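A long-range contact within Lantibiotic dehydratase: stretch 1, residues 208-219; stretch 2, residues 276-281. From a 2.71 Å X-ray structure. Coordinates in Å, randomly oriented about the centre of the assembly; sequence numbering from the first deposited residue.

Stretch 1 (208-219) RIVLDCPSALGK
Stretch 2, residues 276-281: AAQELL

The contact pairs a strand and the loop after it with the end of a helix, burying 319 Å² summed over both sides. Residues 208-212 run as an extended strand, with phi from -122° to -77° and psi from 109° to 149°, so side chains alternate: I209 and L211 point toward the other stretch, while V210 between them points away. Two pairs set the register, L211 CA to L280 CA at 7.1 Å and P214 CA to E279 CA at 6.6 Å; as stretch 1 advances, its partner in stretch 2 steps back.

E279 covers the most surface. It is the first residue to leave helical phi/psi, at 67/25, and its CA-to-CB bond points toward stretch 1. With chi1 at -86° (m), chi2 at -178° (t) and chi3 at -29°, the side chain reaches out extended and brings its carboxylate to the loop. There S215 N donates to E279 OE1 at 2.8 Å, a weak hydrogen bond because the N-H...O angle is only 128°. P214 CB also lies 3.1 Å from E279 OE1, and S215 CB 3.3 Å from E279 OE2, so the carboxylate is packed as well as bonded. S215 has chi1 at -177° (t).

L211 (chi1 178°, t; chi2 63°, p) packs against the backbone and side chain of the same glutamate: its CD2 is 3.2 Å from E279 O and 3.8 Å from E279 CB.

L280 follows at -77/-24. Its CA-to-CB bond points sideways, but chi1 -66° (m) and chi2 -160° (t) bring its end nearer the strand. L280 CD1 meets I209 CG2 at 3.7 Å, with I209 at chi1 -166° (t) and chi2 64° (p); L280 CD2 sits more loosely, 4.4 Å from L211 CB. The rule is compact: alternate strand residues supply an apolar face, and one buried glutamate meets the loop's backbone beyond it.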

ATOM      1  N   ARG A 208      -8.523 -22.207  29.588  1.00 25.47           N
ATOM      2  CA  ARG A 208      -8.917 -23.049  28.466  1.00 22.79           C
ATOM      3  C   ARG A 208      -7.706 -23.551  27.700  1.00 26.66           C
ATOM      4  O   ARG A 208      -6.655 -22.880  27.635  1.00 23.93           O
ATOM      5  CB  ARG A 208      -9.797 -22.277  27.496  1.00 24.76           C
ATOM      6  CG  ARG A 208     -11.001 -21.612  28.124  1.00 27.76           C
ATOM      7  CD  ARG A 208     -12.184 -21.668  27.179  1.00 24.66           C
ATOM      8  NE  ARG A 208     -13.313 -22.213  27.913  1.00 31.88           N
ATOM      9  CZ  ARG A 208     -14.147 -23.133  27.450  1.00 28.79           C
ATOM     10  NH1 ARG A 208     -14.006 -23.609  26.221  1.00 23.11           N
ATOM     11  NH2 ARG A 208     -15.132 -23.562  28.229  1.00 32.24           N
ATOM     12  N   ILE A 209      -7.851 -24.748  27.138  1.00 27.55           N
ATOM     13  CA  ILE A 209      -6.892 -25.268  26.172  1.00 24.07           C
ATOM     14  C   ILE A 209      -7.452 -25.041  24.742  1.00 22.28           C
ATOM     15  O   ILE A 209      -8.618 -25.332  24.449  1.00 18.53           O
ATOM     16  CB  ILE A 209      -6.529 -26.743  26.488  1.00 21.28           C
ATOM     17  CG1 ILE A 209      -5.285 -27.175  25.719  1.00 28.44           C
ATOM     18  CG2 ILE A 209      -7.674 -27.663  26.205  1.00 25.88           C
ATOM     19  CD1 ILE A 209      -4.043 -26.401  26.114  1.00 27.09           C
ATOM     20  N   VAL A 210      -6.635 -24.463  23.869  1.00 21.42           N
ATOM     21  CA  VAL A 210      -7.099 -24.125  22.529  1.00 18.53           C
ATOM     22  C   VAL A 210      -6.270 -24.787  21.448  1.00 20.70           C
ATOM     23  O   VAL A 210      -5.040 -24.765  21.502  1.00 22.81           O
ATOM     24  CB  VAL A 210      -7.146 -22.593  22.308  1.00 23.16           C
ATOM     25  CG1 VAL A 210      -7.472 -22.250  20.873  1.00 24.28           C
ATOM     26  CG2 VAL A 210      -8.185 -21.956  23.228  1.00 26.96           C
ATOM     27  N   LEU A 211      -6.960 -25.413  20.496  1.00 22.32           N
ATOM     28  CA  LEU A 211      -6.346 -25.917  19.271  1.00 26.06           C
ATOM     29  C   LEU A 211      -6.823 -25.089  18.074  1.00 26.72           C
ATOM     30  O   LEU A 211      -7.973 -25.188  17.666  1.00 32.49           O
ATOM     31  CB  LEU A 211      -6.689 -27.396  19.050  1.00 28.06           C
ATOM     32  CG  LEU A 211      -6.168 -28.074  17.765  1.00 29.35           C
ATOM     33  CD1 LEU A 211      -4.660 -28.066  17.774  1.00 26.65           C
ATOM     34  CD2 LEU A 211      -6.662 -29.514  17.626  1.00 25.40           C
ATOM     35  N   ASP A 212      -5.953 -24.273  17.503  1.00 28.57           N
ATOM     36  CA  ASP A 212      -6.344 -23.556  16.295  1.00 35.68           C
ATOM     37  C   ASP A 212      -6.268 -24.542  15.119  1.00 43.39           C
ATOM     38  O   ASP A 212      -5.306 -25.304  14.998  1.00 41.74           O
ATOM     39  CB  ASP A 212      -5.445 -22.331  16.047  1.00 29.94           C
ATOM     40  CG  ASP A 212      -5.456 -21.332  17.220  1.00 43.05           C
ATOM     41  OD1 ASP A 212      -6.557 -21.013  17.720  1.00 41.22           O
ATOM     42  OD2 ASP A 212      -4.365 -20.862  17.647  1.00 45.38           O
ATOM     43  N   CYS A 213      -7.296 -24.534  14.269  1.00 45.69           N
ATOM     44  CA  CYS A 213      -7.354 -25.391  13.079  1.00 46.62           C
ATOM     45  C   CYS A 213      -7.172 -26.890  13.344  1.00 45.09           C
ATOM     46  O   CYS A 213      -6.104 -27.458  13.096  1.00 41.67           O
ATOM     47  CB  CYS A 213      -6.298 -24.945  12.077  1.00 42.92           C
ATOM     48  SG  CYS A 213      -6.406 -23.205  11.726  1.00 54.78           S
ATOM     49  N   PRO A 214      -8.219 -27.547  13.836  1.00 44.81           N
ATOM     50  CA  PRO A 214      -8.078 -29.005  13.864  1.00 43.39           C
ATOM     51  C   PRO A 214      -8.252 -29.565  12.446  1.00 42.41           C
ATOM     52  O   PRO A 214      -8.790 -28.866  11.581  1.00 34.25           O
ATOM     53  CB  PRO A 214      -9.224 -29.444  14.779  1.00 41.70           C
ATOM     54  CG  PRO A 214     -10.267 -28.368  14.625  1.00 49.86           C
ATOM     55  CD  PRO A 214      -9.524 -27.080  14.338  1.00 45.14           C
ATOM     56  N   SER A 215      -7.831 -30.812  12.235  1.00 41.96           N
ATOM     57  CA  SER A 215      -8.000 -31.501  10.957  1.00 40.93           C
ATOM     58  C   SER A 215      -9.408 -32.049  10.826  1.00 44.92           C
ATOM     59  O   SER A 215      -9.870 -32.841  11.659  1.00 46.19           O
ATOM     60  CB  SER A 215      -6.988 -32.646  10.803  1.00 44.01           C
ATOM     61  OG  SER A 215      -7.099 -33.265   9.527  1.00 38.68           O
ATOM     62  N   ALA A 216     -10.083 -31.617   9.769  1.00 44.01           N
ATOM     63  CA  ALA A 216     -11.438 -32.058   9.480  1.00 52.57           C
ATOM     64  C   ALA A 216     -11.477 -33.255   8.516  1.00 52.59           C
ATOM     65  O   ALA A 216     -12.488 -33.466   7.842  1.00 55.75           O
ATOM     66  CB  ALA A 216     -12.256 -30.883   8.912  1.00 44.03           C
ATOM     67  N   LEU A 217     -10.398 -34.037   8.459  1.00 46.11           N
ATOM     68  CA  LEU A 217     -10.207 -34.957   7.338  1.00 43.67           C
ATOM     69  C   LEU A 217     -11.240 -36.079   7.179  1.00 50.67           C
ATOM     70  O   LEU A 217     -11.838 -36.234   6.113  1.00 51.97           O
ATOM     71  CB  LEU A 217      -8.790 -35.506   7.311  1.00 39.57           C
ATOM     72  CG  LEU A 217      -7.815 -34.570   6.578  1.00 37.45           C
ATOM     73  CD1 LEU A 217      -6.441 -35.210   6.474  1.00 33.60           C
ATOM     74  CD2 LEU A 217      -8.292 -34.077   5.201  1.00 30.71           C
ATOM     75  N   GLY A 218     -11.487 -36.848   8.222  1.00 53.23           N
ATOM     76  CA  GLY A 218     -12.454 -37.920   8.066  1.00 54.80           C
ATOM     77  C   GLY A 218     -13.841 -37.532   8.555  1.00 55.79           C
ATOM     78  O   GLY A 218     -14.602 -38.381   9.034  1.00 60.70           O
ATOM     79  N   LYS A 219     -14.192 -36.257   8.398  1.00 46.53           N
ATOM     80  CA  LYS A 219     -15.432 -35.743   8.978  1.00 56.87           C
ATOM     81  C   LYS A 219     -16.338 -35.021   7.978  1.00 56.62           C
ATOM     82  O   LYS A 219     -17.555 -35.240   7.965  1.00 52.01           O
ATOM     83  CB  LYS A 219     -15.130 -34.849  10.194  1.00 54.41           C
ATOM     84  CG  LYS A 219     -14.601 -35.616  11.416  1.00 50.55           C
ATOM     85  CD  LYS A 219     -13.408 -34.938  12.074  1.00 49.10           C
ATOM     86  CE  LYS A 219     -12.815 -35.789  13.210  1.00 43.76           C
ATOM     87  NZ  LYS A 219     -13.786 -36.124  14.292  1.00 34.76           N
ATOM     88  N   ALA A 276      -8.883 -37.465  22.302  1.00 34.40           N
ATOM     89  CA  ALA A 276      -8.431 -37.951  21.008  1.00 32.22           C
ATOM     90  C   ALA A 276      -9.464 -37.625  19.921  1.00 31.90           C
ATOM     91  O   ALA A 276      -9.129 -37.498  18.751  1.00 32.69           O
ATOM     92  CB  ALA A 276      -8.135 -39.429  21.068  1.00 28.09           C
ATOM     93  N   ALA A 277     -10.720 -37.490  20.319  1.00 28.18           N
ATOM     94  CA  ALA A 277     -11.770 -37.137  19.379  1.00 31.40           C
ATOM     95  C   ALA A 277     -11.779 -35.644  19.040  1.00 34.02           C
ATOM     96  O   ALA A 277     -12.239 -35.254  17.968  1.00 31.25           O
ATOM     97  CB  ALA A 277     -13.119 -37.555  19.915  1.00 31.85           C
ATOM     98  N   GLN A 278     -11.324 -34.808  19.970  1.00 32.53           N
ATOM     99  CA  GLN A 278     -11.298 -33.373  19.725  1.00 33.56           C
ATOM    100  C   GLN A 278      -9.972 -32.986  19.124  1.00 31.34           C
ATOM    101  O   GLN A 278      -9.733 -31.817  18.813  1.00 30.91           O
ATOM    102  CB  GLN A 278     -11.449 -32.581  21.019  1.00 40.39           C
ATOM    103  CG  GLN A 278     -12.685 -32.849  21.846  1.00 48.83           C
ATOM    104  CD  GLN A 278     -12.689 -32.000  23.116  1.00 52.12           C
ATOM    105  OE1 GLN A 278     -12.938 -30.794  23.062  1.00 47.79           O
ATOM    106  NE2 GLN A 278     -12.368 -32.621  24.254  1.00 48.19           N
ATOM    107  N   GLU A 279      -9.117 -33.983  18.969  1.00 30.68           N
ATOM    108  CA  GLU A 279      -7.768 -33.778  18.480  1.00 33.21           C
ATOM    109  C   GLU A 279      -6.899 -32.993  19.450  1.00 28.44           C
ATOM    110  O   GLU A 279      -5.965 -32.332  19.032  1.00 29.59           O
ATOM    111  CB  GLU A 279      -7.774 -33.133  17.097  1.00 34.82           C
ATOM    112  CG  GLU A 279      -7.897 -34.153  15.993  1.00 45.05           C
ATOM    113  CD  GLU A 279      -7.850 -33.535  14.628  1.00 50.14           C
ATOM    114  OE1 GLU A 279      -8.262 -32.364  14.506  1.00 52.73           O
ATOM    115  OE2 GLU A 279      -7.415 -34.222  13.681  1.00 52.89           O
ATOM    116  N   LEU A 280      -7.231 -33.043  20.739  1.00 29.87           N
ATOM    117  CA  LEU A 280      -6.334 -32.548  21.774  1.00 27.54           C
ATOM    118  C   LEU A 280      -5.247 -33.605  21.959  1.00 29.33           C
ATOM    119  O   LEU A 280      -4.152 -33.314  22.440  1.00 28.59           O
ATOM    120  CB  LEU A 280      -7.076 -32.345  23.095  1.00 31.05           C
ATOM    121  CG  LEU A 280      -8.157 -31.265  23.175  1.00 31.75           C
ATOM    122  CD1 LEU A 280      -8.415 -30.882  24.611  1.00 23.02           C
ATOM    123  CD2 LEU A 280      -7.761 -30.061  22.378  1.00 32.44           C
ATOM    124  N   LEU A 281      -5.569 -34.844  21.602  1.00 28.20           N
ATOM    125  CA  LEU A 281      -4.579 -35.912  21.564  1.00 28.57           C
ATOM    126  C   LEU A 281      -4.492 -36.495  20.168  1.00 27.06           C
ATOM    127  O   LEU A 281      -5.409 -36.340  19.367  1.00 30.85           O
ATOM    128  CB  LEU A 281      -4.882 -37.016  22.568  1.00 28.52           C
ATOM    129  CG  LEU A 281      -4.639 -36.694  24.033  1.00 31.10           C
ATOM    130  CD1 LEU A 281      -5.318 -37.739  24.908  1.00 32.67           C
ATOM    131  CD2 LEU A 281      -3.151 -36.652  24.299  1.00 25.28           C
TER